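Local coordinates for protein phospholyase (Arthrobacter aurescens, PDB 5G4I) that binds pyridoxal 5'-phosphate and acts as a phospholyase, probably eliminating phosphate from phosphoethanolamine, although its class III relatives are mostly transaminases, at residues T84-T89 with G314-S319; H88-N93 with M307-F312; I371-S376 with N409-R414. All blocks are in the same frame, centred on the assembly; numbering follows the deposited sequence.

Interaction 1 (T84-T89 with G314-S319)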
loop_
_atom_site.group_PDB
_atom_site.type_symbol
_atom_site.label_atom_id
_atom_site.label_comp_id
_atom_site.label_asym_id
_atom_site.label_seq_id
_atom_site.Cartn_x
_atom_site.Cartn_y
_atom_site.Cartn_z
ATOM N N THR A 84 19.916 -6.065 -11.407
ATOM C CA THR A 84 20.195 -7.428 -10.904
ATOM C C THR A 84 18.956 -8.303 -10.930
ATOM O O THR A 84 18.787 -9.166 -11.831
ATOM C CB THR A 84 20.849 -7.329 -9.502
ATOM O OG1 THR A 84 22.026 -6.473 -9.545
ATOM C CG2 THR A 84 21.281 -8.694 -8.971
ATOM N N VAL A 85 18.008 -8.106 -9.984
ATOM C CA VAL A 85 16.708 -8.855 -9.992
ATOM C C VAL A 85 15.724 -8.169 -9.020
ATOM O O VAL A 85 16.194 -7.491 -8.090
ATOM C CB VAL A 85 16.916 -10.353 -9.600
ATOM C CG1 VAL A 85 17.278 -10.564 -8.149
ATOM C CG2 VAL A 85 15.737 -11.224 -10.021
ATOM N N ASN A 86 14.442 -8.384 -9.224
ATOM C CA ASN A 86 13.417 -7.660 -8.399
ATOM C C ASN A 86 12.156 -8.455 -8.141
ATOM O O ASN A 86 11.028 -7.929 -8.390
ATOM C CB ASN A 86 13.145 -6.285 -8.984
ATOM C CG ASN A 86 12.330 -5.371 -8.039
ATOM O OD1 ASN A 86 12.442 -5.560 -6.808
ATOM N ND2 ASN A 86 11.695 -4.338 -8.578
ATOM N N LEU A 87 12.302 -9.663 -7.585
ATOM C CA LEU A 87 11.123 -10.575 -7.474
ATOM C C LEU A 87 10.578 -10.637 -6.025
ATOM O O LEU A 87 11.277 -10.400 -5.026
ATOM C CB LEU A 87 11.491 -12.018 -7.899
ATOM C CG LEU A 87 11.547 -12.265 -9.430
ATOM C CD1 LEU A 87 12.182 -13.601 -9.726
ATOM C CD2 LEU A 87 10.143 -12.159 -10.038
ATOM N N HIS A 88 9.317 -10.982 -5.948
ATOM C CA HIS A 88 8.598 -11.209 -4.677
ATOM C C HIS A 88 9.270 -12.315 -3.812
ATOM O O HIS A 88 10.118 -13.109 -4.289
ATOM C CB HIS A 88 7.133 -11.581 -4.982
ATOM C CG HIS A 88 7.040 -12.770 -5.908
ATOM N ND1 HIS A 88 7.162 -14.057 -5.454
ATOM C CD2 HIS A 88 7.015 -12.847 -7.274
ATOM C CE1 HIS A 88 7.212 -14.884 -6.502
ATOM N NE2 HIS A 88 7.158 -14.173 -7.620
ATOM N N THR A 89 8.786 -12.377 -2.588
ATOM C CA THR A 89 9.433 -13.220 -1.554
ATOM C C THR A 89 9.077 -14.701 -1.595
ATOM O O THR A 89 9.561 -15.446 -0.661
ATOM C CB THR A 89 9.064 -12.668 -0.176
ATOM O OG1 THR A 89 7.604 -12.615 0.007
ATOM C CG2 THR A 89 9.688 -11.256 0.032
ATOM N N GLY A 314 8.859 -6.281 0.650
ATOM C CA GLY A 314 10.095 -7.091 0.750
ATOM C C GLY A 314 10.756 -7.481 -0.521
ATOM O O GLY A 314 11.593 -8.414 -0.546
ATOM N N ASN A 315 10.345 -6.887 -1.631
ATOM C CA ASN A 315 11.101 -7.111 -2.853
ATOM C C ASN A 315 12.555 -6.599 -2.668
ATOM O O ASN A 315 12.835 -5.781 -1.784
ATOM C CB ASN A 315 10.370 -6.447 -4.059
ATOM C CG ASN A 315 10.492 -4.907 -4.097
ATOM O OD1 ASN A 315 11.552 -4.341 -4.345
ATOM N ND2 ASN A 315 9.392 -4.215 -3.840
ATOM N N PRO A 316 13.546 -7.075 -3.495
ATOM C CA PRO A 316 14.901 -6.740 -3.272
ATOM C C PRO A 316 15.254 -5.222 -3.421
ATOM O O PRO A 316 16.185 -4.738 -2.788
ATOM C CB PRO A 316 15.661 -7.544 -4.381
ATOM C CG PRO A 316 14.735 -8.663 -4.737
ATOM C CD PRO A 316 13.370 -8.101 -4.551
ATOM N N VAL A 317 14.519 -4.520 -4.327
ATOM C CA VAL A 317 14.771 -3.100 -4.573
ATOM C C VAL A 317 14.305 -2.181 -3.388
ATOM O O VAL A 317 15.042 -1.334 -2.872
ATOM C CB VAL A 317 14.187 -2.660 -5.924
ATOM C CG1 VAL A 317 14.291 -1.159 -6.072
ATOM C CG2 VAL A 317 14.935 -3.369 -7.032
ATOM N N SER A 318 13.081 -2.449 -2.882
ATOM C CA SER A 318 12.622 -1.851 -1.629
ATOM C C SER A 318 13.586 -2.142 -0.458
ATOM O O SER A 318 13.904 -1.220 0.311
ATOM C CB SER A 318 11.210 -2.369 -1.273
ATOM O OG SER A 318 10.233 -1.870 -2.198
ATOM N N SER A 319 14.049 -3.387 -0.370
ATOM C CA SER A 319 15.006 -3.764 0.693
ATOM C C SER A 319 16.310 -2.987 0.543
ATOM O O SER A 319 16.884 -2.532 1.558
ATOM C CB SER A 319 15.227 -5.268 0.658
ATOM O OG SER A 319 13.997 -6.013 0.853
HETATM O O HOH W 1 12.672 -10.677 -1.945
#
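Asn86 and Pro316 are the residues whose CA atoms lie nearest across the two segments, 5.4 Å apart. The irregular chain of 84-89 runs almost opposite to the start of 314-319, the end-to-end directions being 172° apart, and no backbone-to-backbone hydrogen bond joins them. The link comes from a side chain. With its CG anti to the backbone N (chi1 -168°), Asn86 brings OD1 to Val317 N, a weak hydrogen bond of 3.4 Å, and also to Val317 CG2 at 3.3 Å. The same OD1 lies 2.9 Å from Asn315 OD1; these are two acceptors, in amides turned 75° against each other, so the pair is close without being bonded. Asn315 is the N-cap of the helix that follows, and its OD1 takes a nearly straight bond of 2.8 Å from Ser318 N. Beside it, Pro316 CD presses against Leu87 O at 3.1 Å, a tight fit. Farther down, the Thr89 CG2 methyl rests on Gly314 O at 3.5 Å, and a water bonded to Gly314 O reaches Leu87 O more weakly. The contact thus sits at the N-terminus of helix 316-331, where Pro316 and Val317 also pack on Gln81 of helix 72-82, Ser319 meets helix 94-104, and Val42 of the second subunit packs on Val85.

Interaction 2 (H88-N93 with M307-F312). With PLP (pyridoxal-5'-phosphate), chain H; PO4 (phosphate ion), chain I.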
loop_
_atom_site.group_PDB
_atom_site.type_symbol
_atom_site.label_atom_id
_atom_site.label_comp_id
_atom_site.label_asym_id
_atom_site.label_seq_id
_atom_site.Cartn_x
_atom_site.Cartn_y
_atom_site.Cartn_z
ATOM N N HIS A 88 9.317 -10.982 -5.948
ATOM C CA HIS A 88 8.598 -11.209 -4.677
ATOM C C HIS A 88 9.270 -12.315 -3.812
ATOM O O HIS A 88 10.118 -13.109 -4.289
ATOM C CB HIS A 88 7.133 -11.581 -4.982
ATOM C CG HIS A 88 7.040 -12.770 -5.908
ATOM N ND1 HIS A 88 7.162 -14.057 -5.454
ATOM C CD2 HIS A 88 7.015 -12.847 -7.274
ATOM C CE1 HIS A 88 7.212 -14.884 -6.502
ATOM N NE2 HIS A 88 7.158 -14.173 -7.620
ATOM N N THR A 89 8.786 -12.377 -2.588
ATOM C CA THR A 89 9.433 -13.220 -1.554
ATOM C C THR A 89 9.077 -14.701 -1.595
ATOM O O THR A 89 9.561 -15.446 -0.661
ATOM C CB THR A 89 9.064 -12.668 -0.176
ATOM O OG1 THR A 89 7.604 -12.615 0.007
ATOM C CG2 THR A 89 9.688 -11.256 0.032
ATOM N N ARG A 90 8.326 -15.166 -2.598
ATOM C CA ARG A 90 8.118 -16.654 -2.761
ATOM C C ARG A 90 9.352 -17.341 -3.379
ATOM O O ARG A 90 9.436 -18.613 -3.380
ATOM C CB ARG A 90 6.828 -16.987 -3.465
ATOM C CG ARG A 90 5.635 -16.403 -2.682
ATOM C CD ARG A 90 4.336 -16.423 -3.462
ATOM N NE ARG A 90 4.487 -15.476 -4.599
ATOM C CZ ARG A 90 3.461 -15.134 -5.420
ATOM N NH1 ARG A 90 2.244 -15.687 -5.237
ATOM N NH2 ARG A 90 3.651 -14.270 -6.416
ATOM N N TYR A 91 10.329 -16.584 -3.831
ATOM C CA TYR A 91 11.672 -17.119 -4.041
ATOM C C TYR A 91 12.650 -16.558 -2.986
ATOM O O TYR A 91 12.527 -15.348 -2.617
ATOM C CB TYR A 91 12.148 -16.709 -5.454
ATOM C CG TYR A 91 11.299 -17.110 -6.616
ATOM C CD1 TYR A 91 11.235 -18.421 -7.062
ATOM C CD2 TYR A 91 10.518 -16.167 -7.246
ATOM C CE1 TYR A 91 10.436 -18.757 -8.161
ATOM C CE2 TYR A 91 9.723 -16.450 -8.334
ATOM C CZ TYR A 91 9.663 -17.775 -8.797
ATOM O OH TYR A 91 8.853 -18.101 -9.888
ATOM N N LEU A 92 13.606 -17.351 -2.494
ATOM C CA LEU A 92 14.588 -16.836 -1.550
ATOM C C LEU A 92 15.477 -15.790 -2.198
ATOM O O LEU A 92 15.802 -15.898 -3.422
ATOM C CB LEU A 92 15.494 -17.952 -0.972
ATOM C CG LEU A 92 14.868 -18.942 -0.036
ATOM C CD1 LEU A 92 15.907 -20.028 0.277
ATOM C CD2 LEU A 92 14.508 -18.259 1.295
ATOM N N ASN A 93 15.883 -14.781 -1.457
ATOM C CA ASN A 93 16.802 -13.715 -1.939
ATOM C C ASN A 93 17.388 -13.067 -0.656
ATOM O O ASN A 93 16.659 -12.823 0.338
ATOM C CB ASN A 93 16.162 -12.706 -2.863
ATOM C CG ASN A 93 17.156 -11.702 -3.477
ATOM O OD1 ASN A 93 17.781 -11.959 -4.622
ATOM N ND2 ASN A 93 17.413 -10.649 -2.792
ATOM N N MET A 307 -3.353 -17.212 5.219
ATOM C CA MET A 307 -2.384 -17.266 4.131
ATOM C C MET A 307 -2.070 -15.821 3.660
ATOM O O MET A 307 -2.495 -15.324 2.616
ATOM C CB MET A 307 -2.872 -18.182 2.971
ATOM C CG MET A 307 -1.885 -18.319 1.836
ATOM S SD MET A 307 -0.082 -18.074 2.004
ATOM C CE MET A 307 -0.152 -16.944 0.583
ATOM N N PHE A 308 -1.362 -15.110 4.537
ATOM C CA PHE A 308 -1.090 -13.673 4.344
ATOM C C PHE A 308 0.072 -13.454 3.369
ATOM O O PHE A 308 1.173 -14.001 3.568
ATOM C CB PHE A 308 -0.796 -12.960 5.709
ATOM C CG PHE A 308 -0.513 -11.467 5.538
ATOM C CD1 PHE A 308 -1.553 -10.601 5.304
ATOM C CD2 PHE A 308 0.805 -11.005 5.503
ATOM C CE1 PHE A 308 -1.278 -9.228 5.033
ATOM C CE2 PHE A 308 1.070 -9.665 5.185
ATOM C CZ PHE A 308 0.039 -8.826 4.957
ATOM N N PHE A 309 -0.136 -12.538 2.398
ATOM C CA PHE A 309 0.898 -12.272 1.357
ATOM C C PHE A 309 0.628 -10.861 0.805
ATOM O O PHE A 309 -0.525 -10.586 0.406
ATOM C CB PHE A 309 0.900 -13.376 0.252
ATOM C CG PHE A 309 1.971 -13.221 -0.816
ATOM C CD1 PHE A 309 3.318 -13.283 -0.509
ATOM C CD2 PHE A 309 1.595 -12.802 -2.062
ATOM C CE1 PHE A 309 4.318 -13.012 -1.481
ATOM C CE2 PHE A 309 2.576 -12.638 -3.119
ATOM C CZ PHE A 309 3.912 -12.713 -2.815
ATOM N N ASN A 310 1.692 -10.053 0.640
ATOM C CA ASN A 310 1.726 -8.720 0.049
ATOM C C ASN A 310 2.757 -8.811 -1.080
ATOM O O ASN A 310 3.935 -9.004 -0.817
ATOM C CB ASN A 310 2.034 -7.733 1.165
ATOM C CG ASN A 310 2.202 -6.326 0.723
ATOM O OD1 ASN A 310 2.746 -6.055 -0.375
ATOM N ND2 ASN A 310 1.758 -5.378 1.558
ATOM N N THR A 311 2.321 -8.661 -2.337
ATOM C CA THR A 311 3.172 -9.016 -3.479
ATOM C C THR A 311 4.426 -8.163 -3.572
ATOM O O THR A 311 5.526 -8.671 -3.896
ATOM C CB THR A 311 2.385 -8.895 -4.814
ATOM O OG1 THR A 311 1.211 -9.740 -4.771
ATOM C CG2 THR A 311 3.246 -9.327 -6.032
ATOM N N PHE A 312 4.310 -6.848 -3.411
ATOM C CA PHE A 312 5.464 -5.937 -3.548
ATOM C C PHE A 312 6.298 -5.848 -2.244
ATOM O O PHE A 312 7.462 -5.467 -2.311
ATOM C CB PHE A 312 5.005 -4.508 -3.945
ATOM C CG PHE A 312 4.292 -4.413 -5.296
ATOM C CD1 PHE A 312 4.833 -4.979 -6.435
ATOM C CD2 PHE A 312 3.165 -3.613 -5.393
ATOM C CE1 PHE A 312 4.194 -4.784 -7.672
ATOM C CE2 PHE A 312 2.531 -3.417 -6.619
ATOM C CZ PHE A 312 3.060 -4.022 -7.773
HETATM N N1 PLP H . -6.218 -8.894 -7.178
HETATM C C2 PLP H . -5.751 -9.835 -7.924
HETATM C C2A PLP H . -6.659 -10.481 -8.977
HETATM C C3 PLP H . -4.353 -10.316 -7.711
HETATM O O3 PLP H . -3.801 -11.265 -8.550
HETATM C C4 PLP H . -3.486 -9.702 -6.691
HETATM C C4A PLP H . -2.031 -10.017 -6.559
HETATM C C5 PLP H . -4.157 -8.693 -5.895
HETATM C C6 PLP H . -5.512 -8.324 -6.189
HETATM C C5A PLP H . -3.376 -8.076 -4.694
HETATM O O4P PLP H . -2.279 -7.301 -5.109
HETATM P P PLP H . -1.219 -6.982 -3.889
HETATM O O1P PLP H . -0.523 -8.233 -3.342
HETATM O O2P PLP H . -0.360 -5.953 -4.681
HETATM O O3P PLP H . -1.835 -6.129 -2.865
HETATM P P PO4 I . 0.065 -14.693 -8.863
HETATM O O1 PO4 I . -1.321 -14.944 -8.338
HETATM O O2 PO4 I . 1.071 -14.181 -7.952
HETATM O O3 PO4 I . -0.138 -13.735 -10.015
HETATM O O4 PO4 I . 0.513 -16.070 -9.389
HETATM O O HOH W 2 7.054 -9.983 -2.084
HETATM O O HOH W 3 6.159 -10.449 0.927
#
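Arg90 lies across Phe309 at about a right angle. Its CD sits over the ring face in a CH-pi contact, 4.1 Å from the centroid, and the bend at chi3 (-67°) places NE within 3.3 Å of Phe309 CZ. The guanidinium plane is tilted 29° from the ring, with Phe309 CE2 over its centre. At the edge of the ring, Thr89 OG1 meets CE1 and His88 CB meets CZ. His88 in turn offers a ring face to Arg90 NH2 and accepts a hydrogen bond from Arg90 N at ND1, within a type I beta turn, while its NE2 is bonded to Asn62 of the second subunit. Two waters link the loops, one between Thr89 N and Thr311 O, the other between Thr89 OG1 and Asn310 O. Outward, Thr311 gives two bonds to PLP O1P, 3.0 Å from N and 2.7 Å from OG1. Arg90 NH2 donates to O2 of a phosphate ion, probably from the crystallisation liquor, over 3.0 Å; the ion is also bonded to Lys412 and Arg414 of the second subunit. The Phe309 face and His88 ring thus flank an arginine in an anion-binding cluster, consistent with a pocket for a phosphorylated substrate.

Interaction 3 (I371-S376 with N409-R414). With PO4 (phosphate ion), chain D.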
loop_
_atom_site.group_PDB
_atom_site.type_symbol
_atom_site.label_atom_id
_atom_site.label_comp_id
_atom_site.label_asym_id
_atom_site.label_seq_id
_atom_site.Cartn_x
_atom_site.Cartn_y
_atom_site.Cartn_z
ATOM N N ILE A 371 5.581 25.801 17.787
ATOM C CA ILE A 371 5.122 26.860 18.746
ATOM C C ILE A 371 3.636 27.189 18.439
ATOM O O ILE A 371 3.247 27.298 17.277
ATOM C CB ILE A 371 6.002 28.160 18.618
ATOM C CG1 ILE A 371 6.223 28.610 17.164
ATOM C CG2 ILE A 371 7.311 27.941 19.376
ATOM C CD1 ILE A 371 6.834 30.030 17.022
ATOM N N ASP A 372 2.957 27.480 19.226
ATOM C CA ASP A 372 1.537 27.905 19.319
ATOM C C ASP A 372 1.466 29.385 19.042
ATOM O O ASP A 372 2.240 30.135 19.665
ATOM C CB ASP A 372 1.018 28.070 20.765
ATOM C CG ASP A 372 0.819 26.939 21.541
ATOM O OD1 ASP A 372 0.771 25.854 21.134
ATOM O OD2 ASP A 372 1.272 27.087 22.647
ATOM N N ILE A 373 0.685 29.729 18.024
ATOM C CA ILE A 373 0.537 31.175 17.617
ATOM C C ILE A 373 -0.808 31.677 18.205
ATOM O O ILE A 373 -1.879 31.047 18.017
ATOM C CB ILE A 373 0.590 31.297 16.113
ATOM C CG1 ILE A 373 1.909 30.728 15.514
ATOM C CG2 ILE A 373 0.425 32.752 15.589
ATOM C CD1 ILE A 373 3.205 31.246 16.130
ATOM N N ILE A 374 -0.704 32.806 18.959
ATOM C CA ILE A 374 -1.822 33.370 19.761
ATOM C C ILE A 374 -1.988 34.872 19.512
ATOM O O ILE A 374 -1.121 35.547 18.955
ATOM C CB ILE A 374 -1.615 33.085 21.234
ATOM C CG1 ILE A 374 -0.337 33.738 21.736
ATOM C CG2 ILE A 374 -1.698 31.560 21.500
ATOM C CD1 ILE A 374 -0.173 33.694 23.253
ATOM N N GLU A 375 -3.197 35.362 19.847
ATOM C CA GLU A 375 -3.434 36.828 19.842
ATOM C C GLU A 375 -2.610 37.435 20.949
ATOM O O GLU A 375 -2.391 36.782 21.972
ATOM C CB GLU A 375 -4.960 37.128 20.032
ATOM C CG GLU A 375 -5.919 36.540 19.014
ATOM C CD GLU A 375 -5.772 37.038 17.602
ATOM O OE1 GLU A 375 -5.004 37.997 17.268
ATOM O OE2 GLU A 375 -6.380 36.407 16.735
ATOM N N SER A 376 -2.199 38.710 20.728
ATOM C CA SER A 376 -1.379 39.406 21.701
ATOM C C SER A 376 -2.218 40.456 22.430
ATOM O O SER A 376 -1.652 41.375 22.986
ATOM C CB SER A 376 -0.215 40.098 21.024
ATOM O OG SER A 376 -0.695 40.964 20.023
ATOM N N ASN A 409 -3.208 26.420 14.579
ATOM C CA ASN A 409 -2.302 27.480 15.053
ATOM C C ASN A 409 -0.956 27.038 15.601
ATOM O O ASN A 409 -0.286 27.820 16.272
ATOM C CB ASN A 409 -3.024 28.340 16.100
ATOM C CG ASN A 409 -3.155 27.636 17.421
ATOM O OD1 ASN A 409 -3.620 26.483 17.449
ATOM N ND2 ASN A 409 -2.794 28.247 18.498
ATOM N N VAL A 410 -0.578 25.746 15.407
ATOM C CA VAL A 410 0.755 25.300 15.868
ATOM C C VAL A 410 1.678 25.232 14.664
ATOM O O VAL A 410 1.485 24.443 13.751
ATOM C CB VAL A 410 0.690 23.976 16.618
ATOM C CG1 VAL A 410 2.093 23.553 17.061
ATOM C CG2 VAL A 410 -0.284 24.013 17.778
ATOM N N LEU A 411 2.650 26.157 14.642
ATOM C CA LEU A 411 3.610 26.244 13.543
ATOM C C LEU A 411 4.565 25.078 13.672
ATOM O O LEU A 411 5.017 24.833 14.793
ATOM C CB LEU A 411 4.252 27.701 13.661
ATOM C CG LEU A 411 4.799 28.347 12.488
ATOM C CD1 LEU A 411 3.715 28.710 11.475
ATOM C CD2 LEU A 411 5.541 29.567 12.904
ATOM N N LYS A 412 4.710 24.309 12.585
ATOM C CA LYS A 412 5.396 23.020 12.603
ATOM C C LYS A 412 6.637 23.025 11.750
ATOM O O LYS A 412 6.569 23.377 10.548
ATOM C CB LYS A 412 4.529 22.007 12.026
ATOM C CG LYS A 412 5.091 20.612 11.994
ATOM C CD LYS A 412 4.636 19.907 10.745
ATOM C CE LYS A 412 3.537 18.919 10.910
ATOM N NZ LYS A 412 3.467 17.988 9.769
ATOM N N MET A 413 7.705 22.467 12.337
ATOM C CA MET A 413 9.012 22.421 11.611
ATOM C C MET A 413 9.658 21.085 11.829
ATOM O O MET A 413 9.740 20.624 13.005
ATOM C CB MET A 413 9.823 23.443 12.207
ATOM C CG MET A 413 9.271 24.796 11.769
ATOM S SD MET A 413 9.530 26.271 12.675
ATOM C CE MET A 413 10.269 26.334 14.281
ATOM N N ARG A 414 9.973 20.456 10.713
ATOM C CA ARG A 414 10.248 19.007 10.676
ATOM C C ARG A 414 11.029 18.792 9.406
ATOM O O ARG A 414 10.563 18.172 8.484
ATOM C CB ARG A 414 8.898 18.186 10.728
ATOM C CG ARG A 414 9.027 16.616 10.625
ATOM C CD ARG A 414 7.722 15.885 10.196
ATOM N NE ARG A 414 7.445 16.324 8.819
ATOM C CZ ARG A 414 6.281 16.075 8.180
ATOM N NH1 ARG A 414 5.412 15.138 8.659
ATOM N NH2 ARG A 414 6.021 16.491 6.955
HETATM P P PO4 D . 2.442 15.241 6.605
HETATM O O1 PO4 D . 2.790 14.788 7.899
HETATM O O2 PO4 D . 3.583 15.337 5.595
HETATM O O3 PO4 D . 2.394 16.717 6.981
HETATM O O4 PO4 D . 1.164 14.763 5.965
#
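Ile371 pairs with Leu411 as a hydrogen-bonded antiparallel pair: Ile371 N donates to Leu411 O at 3.2 Å, and Leu411 N returns the bond to Ile371 O at 2.9 Å. Their side chains lie side by side and point the same way, Ile371 CG1 standing 4.1 Å from Leu411 CB, on the face that Thr387 and Ile391 of helix 384-396 cover beside Leu411. Asp372 follows on the other face, opposite Val410 in a non-hydrogen-bonded pair whose CA atoms are 4.4 Å apart. There Asp372 OD1 passes Val410 CG2 at 4.0 Å, but its charge is spent on a salt bridge to Arg363, and OD2 accepts from Ser361 N, so the carboxylate ties in strand 359-365. At Ile373 the ladder ends in a side-chain bond. Ile373 N donates to Asn409 O at 2.8 Å. The Asn409 side chain has CG between the backbone N and the carbonyl carbon (chi1 74°), and its ND2 donates to Ile373 O at 3.0 Å. Ile373 O lies in the Asn409 amide plane, while ND2 stands 35° above the Ile373 carbonyl plane. Past this point the first segment diverges. The partner strand leads instead to Arg414, whose NH1 and NH2 both bind a phosphate ion, probably a crystallisation component, with NH1 also bonded to Gln254. The short strand axes make 144°, a twisted antiparallel ladder in which strand 410-413 lies between 368-373 and 399-404, in a mixed sheet built from strands near both ends of this class III aminotransferase-fold chain.

In the fold
Interactions 1 and 2 are neighbours, their centres about 9 Å apart, and share His88 and Thr89 of the loop between helices 72-82 and 94-104; Asn93 also packs on Val85 and Pro316. Both touch the second subunit. Interaction 3 comes later along the chain, on the opposite side of the chain's centre, with its centre about 43 Å from that of interaction 1 and about 45 Å from that of interaction 2, in the mixed sheet containing strand 410-413. The separation within one chain is bridged by the dimer, in which interaction 2 of one subunit meets the end of segment 409-414 of the other. The two remote regions therefore help build one anion site across the dimer.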